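Long-range contacts in agarase (Pseudoalteromonas fuliginea, PDB 6XJ9), which hydrolyses agar polysaccharides, probably cutting the beta-1,4 linkages of agarose as other family 50 glycoside hydrolases do: residues Ile307-Asn312 / Gly434-Pro439; Val420-Met425 / Tyr442-Val447; Tyr449-Trp454 / Lys493-Ser498; His713-Ile718 / Tyr732-Ile737. All coordinates share one frame; numbering follows the deposited sequence.

In the fold
The four contacts lie in the catalytic domain, which is consistent with the (beta/alpha)8 barrel of family 50 enzymes. Interactions 1 and 4 join loops just beyond strands 299-305 and 709-714, neighbours in the barrel, and their centres are about 11 Å apart; Ile307 packs on Phe715 and Gln716. Interaction 2 lies about 13 Å from interaction 1, centre to centre, and reaches interaction 4 through Tyr717, whose OH lies 3.0 Å from both Thr421 OG1 and Arg424 NH1. Interaction 3 centres about 12 Å from interaction 1, with Asn452 beside Asn435 and Trp436. In such barrels the active site lies at the C-terminal strand ends, the region from which 307-312 and 713-718 emerge.

Interaction 1 of 4, residues Ile307-Asn312 / Gly434-Pro439; sequences IIRLAN and GNWTDP
Arg309 lays its guanidinium across the root of Trp436: CB of the tryptophan sits over one face, and NH1 comes within 3.8 Å of Trp436 CD1, guanidinium and indole planes standing 40° apart. The arginine chain is extended from CG to NE, and its CD passes 3.5 Å from Trp436 O. At the guanidinium edge, Asn312 OD1 takes NH2 at 3.0 Å through a lone pair in its amide plane, with a weaker bond from NE, which helps hold the group's rotation. A methionine in place of Arg309 would probably leave Asn312 OD1 without these donors and the CB side of Trp436 without its flat cover. Ile307 runs alongside Trp436, pointing the same way, and its CD1 rests 3.5 Å from Trp436 CE3. Ile308 lies similarly beside Thr437, whose hydroxyl is spent on Gly434 O at 2.6 Å. Two backbone bonds tie the loops together: Ile307 N meets Asn435 O at 2.9 Å, and Asp438 N reaches Ile308 O at 2.9 Å. Asp438 OD2 turns to Ser440 N. The contact sits just past strand 299-305, where Gly434 bonds to the backbone of Ile305; Ile308 packs on Thr421 of helix 413-428, while Asn435 and Trp436 press on Asn452 of strand 449-453.

Interaction 2 of 4, residues Val420-Met425 / Tyr442-Val447; sequences VTLDRM and YDNQKV
Lys446 NZ forms a salt bridge with Asp423 OD1 at 2.8 Å, meeting the oxygen nearly along its C-O direction. The lysine chain is bent in its outer half, with chi3 at 54° and chi4 at 93°, which swings the ammonium over to the helix; there it also bonds to Ser257 O, so the ammonium is gripped by a carboxylate and by a backbone carbonyl. Behind the salt bridge, Asn444 organises the loop. Its OD1 accepts from two backbone donors, Val447 N at 2.7 Å in the carbonyl plane and on a lone pair, and Lys446 N at 2.8 Å from above that plane. The other end of the amide, ND2, gives a bond to Val447 O at 3.0 Å and another to Tyr441 O, so the flat group is held at both ends. With an alanine at this position, the amides of Lys446 and Val447 would probably lose their shared acceptor, and the bend would be free to shift away from the helix. Packing surrounds the polar part. Leu422 slides past Asn444 in the opposite sense, its CD2 lying 3.6 Å from Asn444 OD1, and its CB meets Lys446 CE. Val447 supplies CG2 to Leu422, 3.8 Å from CD2, and CG1 makes a looser approach to Met425 CB. The Asn444 bonds define an Asx turn and an Asx motif, a side-chain mimic of a tight backbone turn, used here to fold the loop ahead of strand 449-453 back against helix 413-428.

Interaction 3 of 4, residues Tyr449-Trp454 / Lys493-Ser498; sequences YFANGW and KEVKNS
Ala451 and Val495 are the nearest backbone pair, their CA atoms 7.6 Å apart, where strand 449-453 passes the end of helix 478-495 and the chain leaves that helix through a type I' turn from Val495 to Ser498. With that spacing the side chains do the joining. Val495 CG2 touches Ala451 CB at 3.8 Å and also stands at the edge of the Tyr449 ring, near its plane. The tyrosine reaches the turn because its CG lies between the backbone N and the carbonyl carbon, chi1 67°, which sends the ring toward the helix end. Its OH then lies 3.8 Å from Val495 CA and 3.9 Å from Ser498 CB, so the phenol abuts carbon atoms of the first and last residues of the turn. Ser498 OG itself is taken by Trp500 N. Farther along the strand, a water bridges Asn452 O, at 2.8 Å, to Glu494 OE1, giving hydrogens to both; a second water makes a similar link, weak at Asn452 O. The two segments thus meet through carbon contacts round Val495 and through water at Glu494, with no direct hydrogen bond between them.

Interaction 4 of 4, residues His713-Ile718 / Tyr732-Ile737; sequences HWFQYI and YNVGFI
The chain leaving the last barrel strand, 709-714, is pinned by the following loop, with Trp714, Gln716 and Tyr717 meeting Val734 to Ile737 beside a cis peptide between Phe715 and Gln716; a non-proline cis peptide at this strand end recalls many clan GH-A enzymes. Val734 O is gripped from opposite faces of its carbonyl plane, by Trp714 NE1 at 2.8 Å and by Gln716 N at 2.9 Å. The indole bond is bent, its N-H...O angle 134°. Onward, Phe736 N bonds to Gln716 O, and Ile737 N meets Tyr717 O at 3.0 Å; a single bridge pairs Ile718 with Ile737. Phe736 turns its edge to the face of the five-membered ring of Trp714 in a T-shaped stack, centroids 4.7 Å apart and planes at 79°. Ile737 puts CD1 over the Tyr717 face in a CH-pi contact, 3.9 Å from the ring centroid, while CG2 touches Tyr717 CE1. Val734 CG2 leans on the Gln716 side chain, extended beyond CG, 3.5 Å from NE2. Tyr717 OH goes to Arg424 and Thr421 of helix 413-428, and Ile737 packs on Trp428 of that helix. Phe736 rests on Met747, Ile748 and Ala751 of helix 745-763, and both Phe736 and Tyr717 touch Ile305 of strand 299-305.

Interaction 1 of 4, residues Ile307-Asn312 / Gly434-Pro439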
# COMPACT_ATOMS: atom_id res chain seq x y z
N ILE A 307 21.65 8.95 -8.26
CA ILE A 307 21.24 10.00 -9.19
C ILE A 307 20.50 11.10 -8.41
O ILE A 307 19.37 11.47 -8.74
CB ILE A 307 20.44 9.44 -10.39
CG1 ILE A 307 21.08 8.17 -10.96
CG2 ILE A 307 20.27 10.50 -11.47
CD1 ILE A 307 22.24 8.44 -11.89
N ILE A 308 21.17 11.62 -7.38
CA ILE A 308 20.71 12.82 -6.69
C ILE A 308 21.24 14.03 -7.45
O ILE A 308 22.16 14.70 -6.99
CB ILE A 308 21.16 12.86 -5.21
CG1 ILE A 308 21.02 11.51 -4.50
CG2 ILE A 308 20.44 13.99 -4.46
CD1 ILE A 308 19.61 11.04 -4.34
N ARG A 309 20.66 14.25 -8.63
CA ARG A 309 21.06 15.30 -9.57
C ARG A 309 19.99 15.36 -10.65
O ARG A 309 19.10 14.51 -10.67
CB ARG A 309 22.45 15.02 -10.15
CG ARG A 309 22.49 13.89 -11.18
CD ARG A 309 23.90 13.50 -11.60
NE ARG A 309 23.82 12.51 -12.67
CZ ARG A 309 24.85 11.94 -13.28
NH1 ARG A 309 26.09 12.24 -12.92
NH2 ARG A 309 24.64 11.06 -14.26
N LEU A 310 20.12 16.33 -11.57
CA LEU A 310 19.10 16.65 -12.56
C LEU A 310 19.45 16.11 -13.94
O LEU A 310 18.58 16.06 -14.81
CB LEU A 310 18.90 18.17 -12.60
CG LEU A 310 18.39 18.82 -11.31
CD1 LEU A 310 17.92 20.24 -11.55
CD2 LEU A 310 17.29 18.00 -10.66
N ALA A 311 20.71 15.69 -14.13
CA ALA A 311 21.28 15.41 -15.45
C ALA A 311 20.46 14.41 -16.26
O ALA A 311 20.47 14.47 -17.49
CB ALA A 311 22.72 14.97 -15.32
N ASN A 312 19.73 13.52 -15.60
CA ASN A 312 19.07 12.43 -16.31
C ASN A 312 17.55 12.58 -16.27
O ASN A 312 16.83 11.63 -16.57
CB ASN A 312 19.49 11.06 -15.76
CG ASN A 312 20.99 10.87 -15.77
OD1 ASN A 312 21.64 11.02 -14.74
ND2 ASN A 312 21.55 10.59 -16.94
N GLY A 434 23.46 8.24 -2.63
CA GLY A 434 24.09 7.20 -3.42
C GLY A 434 25.01 7.76 -4.51
O GLY A 434 25.43 8.91 -4.46
N ASN A 435 25.32 6.88 -5.47
CA ASN A 435 26.24 7.20 -6.55
C ASN A 435 25.62 8.26 -7.44
O ASN A 435 24.40 8.32 -7.59
CB ASN A 435 26.66 5.95 -7.33
CG ASN A 435 27.94 6.19 -8.11
OD1 ASN A 435 28.74 7.04 -7.72
ND2 ASN A 435 28.12 5.50 -9.23
N TRP A 436 26.49 9.08 -8.04
CA TRP A 436 26.09 10.18 -8.91
C TRP A 436 25.22 11.18 -8.14
O TRP A 436 24.19 11.64 -8.64
CB TRP A 436 25.42 9.67 -10.20
CG TRP A 436 26.28 8.72 -10.98
CD1 TRP A 436 27.51 8.98 -11.51
CD2 TRP A 436 26.01 7.34 -11.26
NE1 TRP A 436 28.03 7.86 -12.11
CE2 TRP A 436 27.11 6.84 -11.99
CE3 TRP A 436 24.95 6.48 -10.97
CZ2 TRP A 436 27.18 5.52 -12.42
CZ3 TRP A 436 25.01 5.17 -11.40
CH2 TRP A 436 26.12 4.70 -12.11
N THR A 437 25.66 11.51 -6.92
CA THR A 437 25.19 12.69 -6.20
C THR A 437 25.85 13.92 -6.81
O THR A 437 27.06 13.92 -7.10
CB THR A 437 25.46 12.57 -4.70
OG1 THR A 437 24.76 11.43 -4.21
CG2 THR A 437 25.04 13.79 -3.91
N ASP A 438 25.04 14.96 -7.04
CA ASP A 438 25.56 16.19 -7.59
C ASP A 438 26.61 16.76 -6.63
O ASP A 438 26.35 16.85 -5.43
CB ASP A 438 24.47 17.23 -7.86
CG ASP A 438 25.02 18.43 -8.61
OD1 ASP A 438 25.14 18.35 -9.85
OD2 ASP A 438 25.40 19.41 -7.95
N PRO A 439 27.81 17.14 -7.12
CA PRO A 439 28.87 17.65 -6.25
C PRO A 439 28.42 18.84 -5.40
O PRO A 439 29.09 19.19 -4.43
CB PRO A 439 29.99 18.04 -7.23
CG PRO A 439 29.74 17.11 -8.40
CD PRO A 439 28.23 17.05 -8.53
O HOH W 1 21.86 18.52 -10.30

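Interaction 2 of 4, residues Val420-Met425 / Tyr442-Val447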
# COMPACT_ATOMS: atom_id res chain seq x y z
N VAL A 420 15.72 20.10 1.02
CA VAL A 420 14.61 19.20 1.25
C VAL A 420 15.09 17.76 1.01
O VAL A 420 14.73 16.83 1.75
CB VAL A 420 13.39 19.61 0.41
CG1 VAL A 420 12.37 18.49 0.25
CG2 VAL A 420 12.72 20.85 0.99
N THR A 421 15.95 17.59 0.00
CA THR A 421 16.54 16.29 -0.28
C THR A 421 17.28 15.72 0.94
O THR A 421 17.03 14.58 1.32
CB THR A 421 17.40 16.31 -1.55
OG1 THR A 421 16.54 16.65 -2.65
CG2 THR A 421 18.07 14.98 -1.82
N LEU A 422 18.19 16.50 1.54
CA LEU A 422 18.93 16.05 2.71
C LEU A 422 17.97 15.66 3.83
O LEU A 422 18.12 14.60 4.43
CB LEU A 422 19.91 17.14 3.17
CG LEU A 422 21.07 17.41 2.22
CD1 LEU A 422 21.82 18.69 2.59
CD2 LEU A 422 22.04 16.22 2.15
N ASP A 423 16.98 16.52 4.09
CA ASP A 423 15.99 16.26 5.12
C ASP A 423 15.19 14.99 4.82
O ASP A 423 14.90 14.21 5.73
CB ASP A 423 15.11 17.49 5.39
CG ASP A 423 15.88 18.61 6.09
OD1 ASP A 423 17.08 18.43 6.33
OD2 ASP A 423 15.26 19.64 6.38
N ARG A 424 14.82 14.79 3.55
CA ARG A 424 14.09 13.59 3.15
C ARG A 424 14.91 12.35 3.50
O ARG A 424 14.38 11.40 4.08
CB ARG A 424 13.76 13.58 1.66
CG ARG A 424 12.51 14.37 1.29
CD ARG A 424 12.48 14.73 -0.18
NE ARG A 424 11.17 15.20 -0.62
CZ ARG A 424 10.88 15.53 -1.88
NH1 ARG A 424 11.81 15.44 -2.81
NH2 ARG A 424 9.66 15.94 -2.19
N MET A 425 16.20 12.36 3.15
CA MET A 425 17.05 11.22 3.44
C MET A 425 17.11 10.97 4.95
O MET A 425 17.04 9.83 5.39
CB MET A 425 18.46 11.39 2.86
CG MET A 425 18.48 11.57 1.36
SD MET A 425 17.48 10.31 0.52
CE MET A 425 17.07 11.17 -0.99
N TYR A 442 28.43 17.91 -1.84
CA TYR A 442 29.63 17.29 -1.29
C TYR A 442 30.07 17.99 -0.00
O TYR A 442 30.67 17.36 0.86
CB TYR A 442 30.74 17.21 -2.34
CG TYR A 442 30.60 16.11 -3.36
CD1 TYR A 442 29.39 15.46 -3.57
CD2 TYR A 442 31.68 15.74 -4.15
CE1 TYR A 442 29.26 14.46 -4.53
CE2 TYR A 442 31.56 14.77 -5.13
CZ TYR A 442 30.35 14.12 -5.31
OH TYR A 442 30.25 13.14 -6.27
N ASP A 443 29.73 19.28 0.13
CA ASP A 443 30.14 20.07 1.28
C ASP A 443 29.08 19.99 2.38
O ASP A 443 29.21 20.67 3.40
CB ASP A 443 30.41 21.52 0.87
CG ASP A 443 29.15 22.34 0.65
OD1 ASP A 443 28.04 21.75 0.57
OD2 ASP A 443 29.28 23.58 0.57
N ASN A 444 28.03 19.18 2.18
CA ASN A 444 27.01 19.03 3.20
C ASN A 444 27.63 18.32 4.40
O ASN A 444 28.58 17.53 4.27
CB ASN A 444 25.70 18.40 2.68
CG ASN A 444 25.54 16.94 3.05
OD1 ASN A 444 25.05 16.61 4.14
ND2 ASN A 444 25.94 16.05 2.16
N GLN A 445 27.12 18.65 5.58
CA GLN A 445 27.63 18.06 6.81
C GLN A 445 26.46 17.45 7.58
O GLN A 445 26.41 17.55 8.80
CB GLN A 445 28.39 19.11 7.63
CG GLN A 445 29.78 19.44 7.08
CD GLN A 445 30.51 20.50 7.87
OE1 GLN A 445 30.81 20.34 9.04
NE2 GLN A 445 30.79 21.62 7.22
N LYS A 446 25.57 16.76 6.85
CA LYS A 446 24.34 16.22 7.41
C LYS A 446 24.10 14.78 6.94
O LYS A 446 23.59 13.98 7.72
CB LYS A 446 23.13 17.07 6.99
CG LYS A 446 22.81 18.26 7.89
CD LYS A 446 22.00 19.33 7.19
CE LYS A 446 20.72 18.83 6.55
NZ LYS A 446 19.55 18.96 7.46
N VAL A 447 24.40 14.48 5.67
CA VAL A 447 24.19 13.13 5.16
C VAL A 447 25.45 12.70 4.40
O VAL A 447 25.85 13.38 3.46
CB VAL A 447 22.95 13.03 4.24
CG1 VAL A 447 22.71 11.61 3.76
CG2 VAL A 447 21.69 13.59 4.89

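Interaction 3 of 4, residues Tyr449-Trp454 / Lys493-Ser498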
# COMPACT_ATOMS: atom_id res chain seq x y z
N TYR A 449 27.86 10.65 1.74
CA TYR A 449 27.61 10.55 0.31
C TYR A 449 28.71 9.70 -0.33
O TYR A 449 29.79 9.56 0.21
CB TYR A 449 27.50 11.93 -0.32
CG TYR A 449 28.78 12.74 -0.32
CD1 TYR A 449 29.08 13.58 0.75
CD2 TYR A 449 29.70 12.65 -1.35
CE1 TYR A 449 30.25 14.32 0.76
CE2 TYR A 449 30.88 13.38 -1.34
CZ TYR A 449 31.16 14.22 -0.28
OH TYR A 449 32.31 14.96 -0.25
N PHE A 450 28.37 9.11 -1.48
CA PHE A 450 29.31 8.34 -2.28
C PHE A 450 29.73 9.23 -3.45
O PHE A 450 28.89 9.92 -4.01
CB PHE A 450 28.63 7.04 -2.73
CG PHE A 450 28.48 6.03 -1.61
CD1 PHE A 450 27.58 6.23 -0.57
CD2 PHE A 450 29.31 4.92 -1.55
CE1 PHE A 450 27.47 5.32 0.47
CE2 PHE A 450 29.20 4.01 -0.51
CZ PHE A 450 28.28 4.21 0.49
N ALA A 451 31.03 9.24 -3.77
CA ALA A 451 31.55 9.98 -4.90
C ALA A 451 31.91 9.02 -6.04
O ALA A 451 31.92 7.80 -5.86
CB ALA A 451 32.75 10.81 -4.48
N ASN A 452 32.20 9.59 -7.21
CA ASN A 452 32.42 8.81 -8.41
C ASN A 452 33.33 9.58 -9.37
O ASN A 452 33.37 10.80 -9.36
CB ASN A 452 31.10 8.49 -9.11
CG ASN A 452 30.50 9.70 -9.79
OD1 ASN A 452 29.78 10.49 -9.17
ND2 ASN A 452 30.79 9.85 -11.07
N GLY A 453 34.04 8.82 -10.20
CA GLY A 453 34.66 9.33 -11.42
C GLY A 453 34.60 8.30 -12.54
O GLY A 453 34.39 7.12 -12.28
N TRP A 454 34.71 8.79 -13.79
CA TRP A 454 34.84 7.98 -14.99
C TRP A 454 36.25 8.17 -15.52
O TRP A 454 36.67 9.31 -15.72
CB TRP A 454 33.87 8.45 -16.08
CG TRP A 454 32.42 8.48 -15.73
CD1 TRP A 454 31.68 9.56 -15.33
CD2 TRP A 454 31.51 7.37 -15.81
NE1 TRP A 454 30.38 9.19 -15.13
CE2 TRP A 454 30.24 7.85 -15.41
CE3 TRP A 454 31.64 6.02 -16.17
CZ2 TRP A 454 29.12 7.03 -15.37
CZ3 TRP A 454 30.53 5.21 -16.13
CH2 TRP A 454 29.28 5.71 -15.73
N LYS A 493 39.51 16.84 -5.56
CA LYS A 493 39.24 18.26 -5.42
C LYS A 493 37.76 18.53 -5.17
O LYS A 493 37.41 19.59 -4.66
CB LYS A 493 39.75 19.01 -6.66
CG LYS A 493 41.25 19.25 -6.66
CD LYS A 493 41.81 19.41 -8.04
CE LYS A 493 43.32 19.33 -8.05
NZ LYS A 493 43.92 20.41 -7.23
N GLU A 494 36.88 17.57 -5.50
CA GLU A 494 35.46 17.75 -5.23
C GLU A 494 35.16 17.38 -3.78
O GLU A 494 34.30 18.00 -3.17
CB GLU A 494 34.59 16.83 -6.08
CG GLU A 494 34.75 17.04 -7.57
CD GLU A 494 33.89 16.07 -8.36
OE1 GLU A 494 34.02 14.84 -8.14
OE2 GLU A 494 33.10 16.54 -9.16
N VAL A 495 35.88 16.37 -3.27
CA VAL A 495 35.57 15.75 -1.98
C VAL A 495 36.28 16.54 -0.88
O VAL A 495 35.77 16.63 0.24
CB VAL A 495 35.94 14.25 -1.96
CG1 VAL A 495 36.02 13.71 -0.53
CG2 VAL A 495 34.97 13.40 -2.78
N LYS A 496 37.45 17.09 -1.21
CA LYS A 496 38.21 17.98 -0.34
C LYS A 496 38.46 17.31 1.01
O LYS A 496 38.43 17.99 2.03
CB LYS A 496 37.47 19.31 -0.15
CG LYS A 496 37.18 20.07 -1.42
CD LYS A 496 36.64 21.47 -1.23
CE LYS A 496 36.37 22.14 -2.56
NZ LYS A 496 36.87 23.54 -2.57
N ASN A 497 38.64 15.98 0.98
CA ASN A 497 39.03 15.12 2.11
C ASN A 497 37.92 15.03 3.16
O ASN A 497 38.18 14.62 4.30
CB ASN A 497 40.38 15.51 2.71
CG ASN A 497 41.09 14.35 3.37
OD1 ASN A 497 41.34 14.37 4.58
ND2 ASN A 497 41.42 13.33 2.60
N SER A 498 36.69 15.37 2.78
CA SER A 498 35.57 15.36 3.70
C SER A 498 35.35 13.97 4.31
O SER A 498 35.31 12.99 3.57
CB SER A 498 34.30 15.83 3.04
OG SER A 498 33.23 15.77 3.96
O HOH W 2 32.53 12.86 -7.59
O HOH W 3 34.63 13.58 -10.87

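Interaction 4 of 4, residues His713-Ile718 / Tyr732-Ile737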
# COMPACT_ATOMS: atom_id res chain seq x y z
N HIS A 713 22.25 0.62 -2.85
CA HIS A 713 21.71 1.89 -3.28
C HIS A 713 20.64 1.64 -4.36
O HIS A 713 20.84 0.85 -5.28
CB HIS A 713 22.84 2.81 -3.76
CG HIS A 713 23.72 3.36 -2.69
ND1 HIS A 713 25.11 3.32 -2.79
CD2 HIS A 713 23.44 3.97 -1.52
CE1 HIS A 713 25.64 3.87 -1.72
NE2 HIS A 713 24.64 4.28 -0.91
N TRP A 714 19.51 2.35 -4.22
CA TRP A 714 18.37 2.28 -5.12
C TRP A 714 18.59 3.19 -6.32
O TRP A 714 18.93 4.37 -6.18
CB TRP A 714 17.12 2.72 -4.33
CG TRP A 714 15.91 2.96 -5.19
CD1 TRP A 714 15.63 4.07 -5.94
CD2 TRP A 714 14.84 2.03 -5.43
NE1 TRP A 714 14.44 3.91 -6.59
CE2 TRP A 714 13.94 2.66 -6.31
CE3 TRP A 714 14.55 0.74 -4.97
CZ2 TRP A 714 12.76 2.04 -6.73
CZ3 TRP A 714 13.39 0.13 -5.39
CH2 TRP A 714 12.52 0.77 -6.26
N PHE A 715 18.35 2.66 -7.52
CA PHE A 715 18.36 3.46 -8.73
C PHE A 715 16.92 3.73 -9.16
O PHE A 715 16.26 2.83 -9.66
CB PHE A 715 19.14 2.74 -9.85
CG PHE A 715 19.39 3.55 -11.10
CD1 PHE A 715 18.42 3.69 -12.08
CD2 PHE A 715 20.63 4.16 -11.31
CE1 PHE A 715 18.66 4.43 -13.23
CE2 PHE A 715 20.86 4.90 -12.46
CZ PHE A 715 19.88 5.04 -13.42
N GLN A 716 16.42 4.98 -9.04
CA GLN A 716 17.12 6.22 -8.75
C GLN A 716 16.13 7.15 -8.03
O GLN A 716 15.04 6.74 -7.66
CB GLN A 716 17.63 6.83 -10.06
CG GLN A 716 16.51 7.27 -11.00
CD GLN A 716 16.90 7.79 -12.37
OE1 GLN A 716 18.06 7.91 -12.72
NE2 GLN A 716 15.90 8.09 -13.18
N TYR A 717 16.50 8.42 -7.86
CA TYR A 717 15.74 9.35 -7.03
C TYR A 717 14.39 9.67 -7.67
O TYR A 717 13.34 9.53 -7.03
CB TYR A 717 16.56 10.63 -6.80
CG TYR A 717 16.00 11.62 -5.80
CD1 TYR A 717 15.11 11.24 -4.80
CD2 TYR A 717 16.43 12.94 -5.82
CE1 TYR A 717 14.61 12.16 -3.88
CE2 TYR A 717 15.94 13.87 -4.92
CZ TYR A 717 15.04 13.48 -3.94
OH TYR A 717 14.59 14.41 -3.06
N ILE A 718 14.47 10.12 -8.92
CA ILE A 718 13.37 10.65 -9.70
C ILE A 718 13.02 9.64 -10.78
O ILE A 718 13.92 9.07 -11.40
CB ILE A 718 13.82 11.97 -10.34
CG1 ILE A 718 14.32 12.95 -9.28
CG2 ILE A 718 12.71 12.57 -11.20
CD1 ILE A 718 15.45 13.85 -9.75
N TYR A 732 11.39 4.37 -17.34
CA TYR A 732 10.96 3.43 -16.31
C TYR A 732 10.46 4.13 -15.05
O TYR A 732 10.93 5.22 -14.70
CB TYR A 732 12.15 2.64 -15.77
CG TYR A 732 12.95 1.82 -16.74
CD1 TYR A 732 12.46 1.50 -18.00
CD2 TYR A 732 14.18 1.29 -16.37
CE1 TYR A 732 13.18 0.70 -18.87
CE2 TYR A 732 14.92 0.49 -17.23
CZ TYR A 732 14.41 0.20 -18.49
OH TYR A 732 15.13 -0.59 -19.35
N ASN A 733 9.59 3.43 -14.31
CA ASN A 733 9.23 3.74 -12.93
C ASN A 733 10.35 3.32 -11.98
O ASN A 733 10.21 2.35 -11.24
CB ASN A 733 7.86 3.12 -12.58
CG ASN A 733 7.40 3.32 -11.14
OD1 ASN A 733 6.83 2.40 -10.54
ND2 ASN A 733 7.59 4.50 -10.58
N VAL A 734 11.45 4.09 -11.98
CA VAL A 734 12.63 3.84 -11.15
C VAL A 734 12.69 4.80 -9.96
O VAL A 734 13.56 4.69 -9.10
CB VAL A 734 13.94 3.92 -11.96
CG1 VAL A 734 14.20 2.69 -12.83
CG2 VAL A 734 14.04 5.20 -12.78
N GLY A 735 11.79 5.79 -9.91
CA GLY A 735 11.89 6.86 -8.93
C GLY A 735 11.36 6.48 -7.55
O GLY A 735 10.35 5.78 -7.44
N PHE A 736 12.05 6.96 -6.50
CA PHE A 736 11.47 7.06 -5.17
C PHE A 736 10.43 8.18 -5.11
O PHE A 736 9.56 8.18 -4.24
CB PHE A 736 12.57 7.22 -4.11
CG PHE A 736 12.64 6.08 -3.12
CD1 PHE A 736 12.26 6.25 -1.80
CD2 PHE A 736 13.04 4.81 -3.52
CE1 PHE A 736 12.30 5.20 -0.90
CE2 PHE A 736 13.08 3.76 -2.62
CZ PHE A 736 12.71 3.95 -1.31
N ILE A 737 10.56 9.14 -6.05
CA ILE A 737 9.64 10.26 -6.20
C ILE A 737 9.25 10.41 -7.67
O ILE A 737 10.02 10.05 -8.56
CB ILE A 737 10.27 11.57 -5.68
CG1 ILE A 737 11.16 12.25 -6.73
CG2 ILE A 737 10.99 11.39 -4.35
CD1 ILE A 737 11.96 13.41 -6.21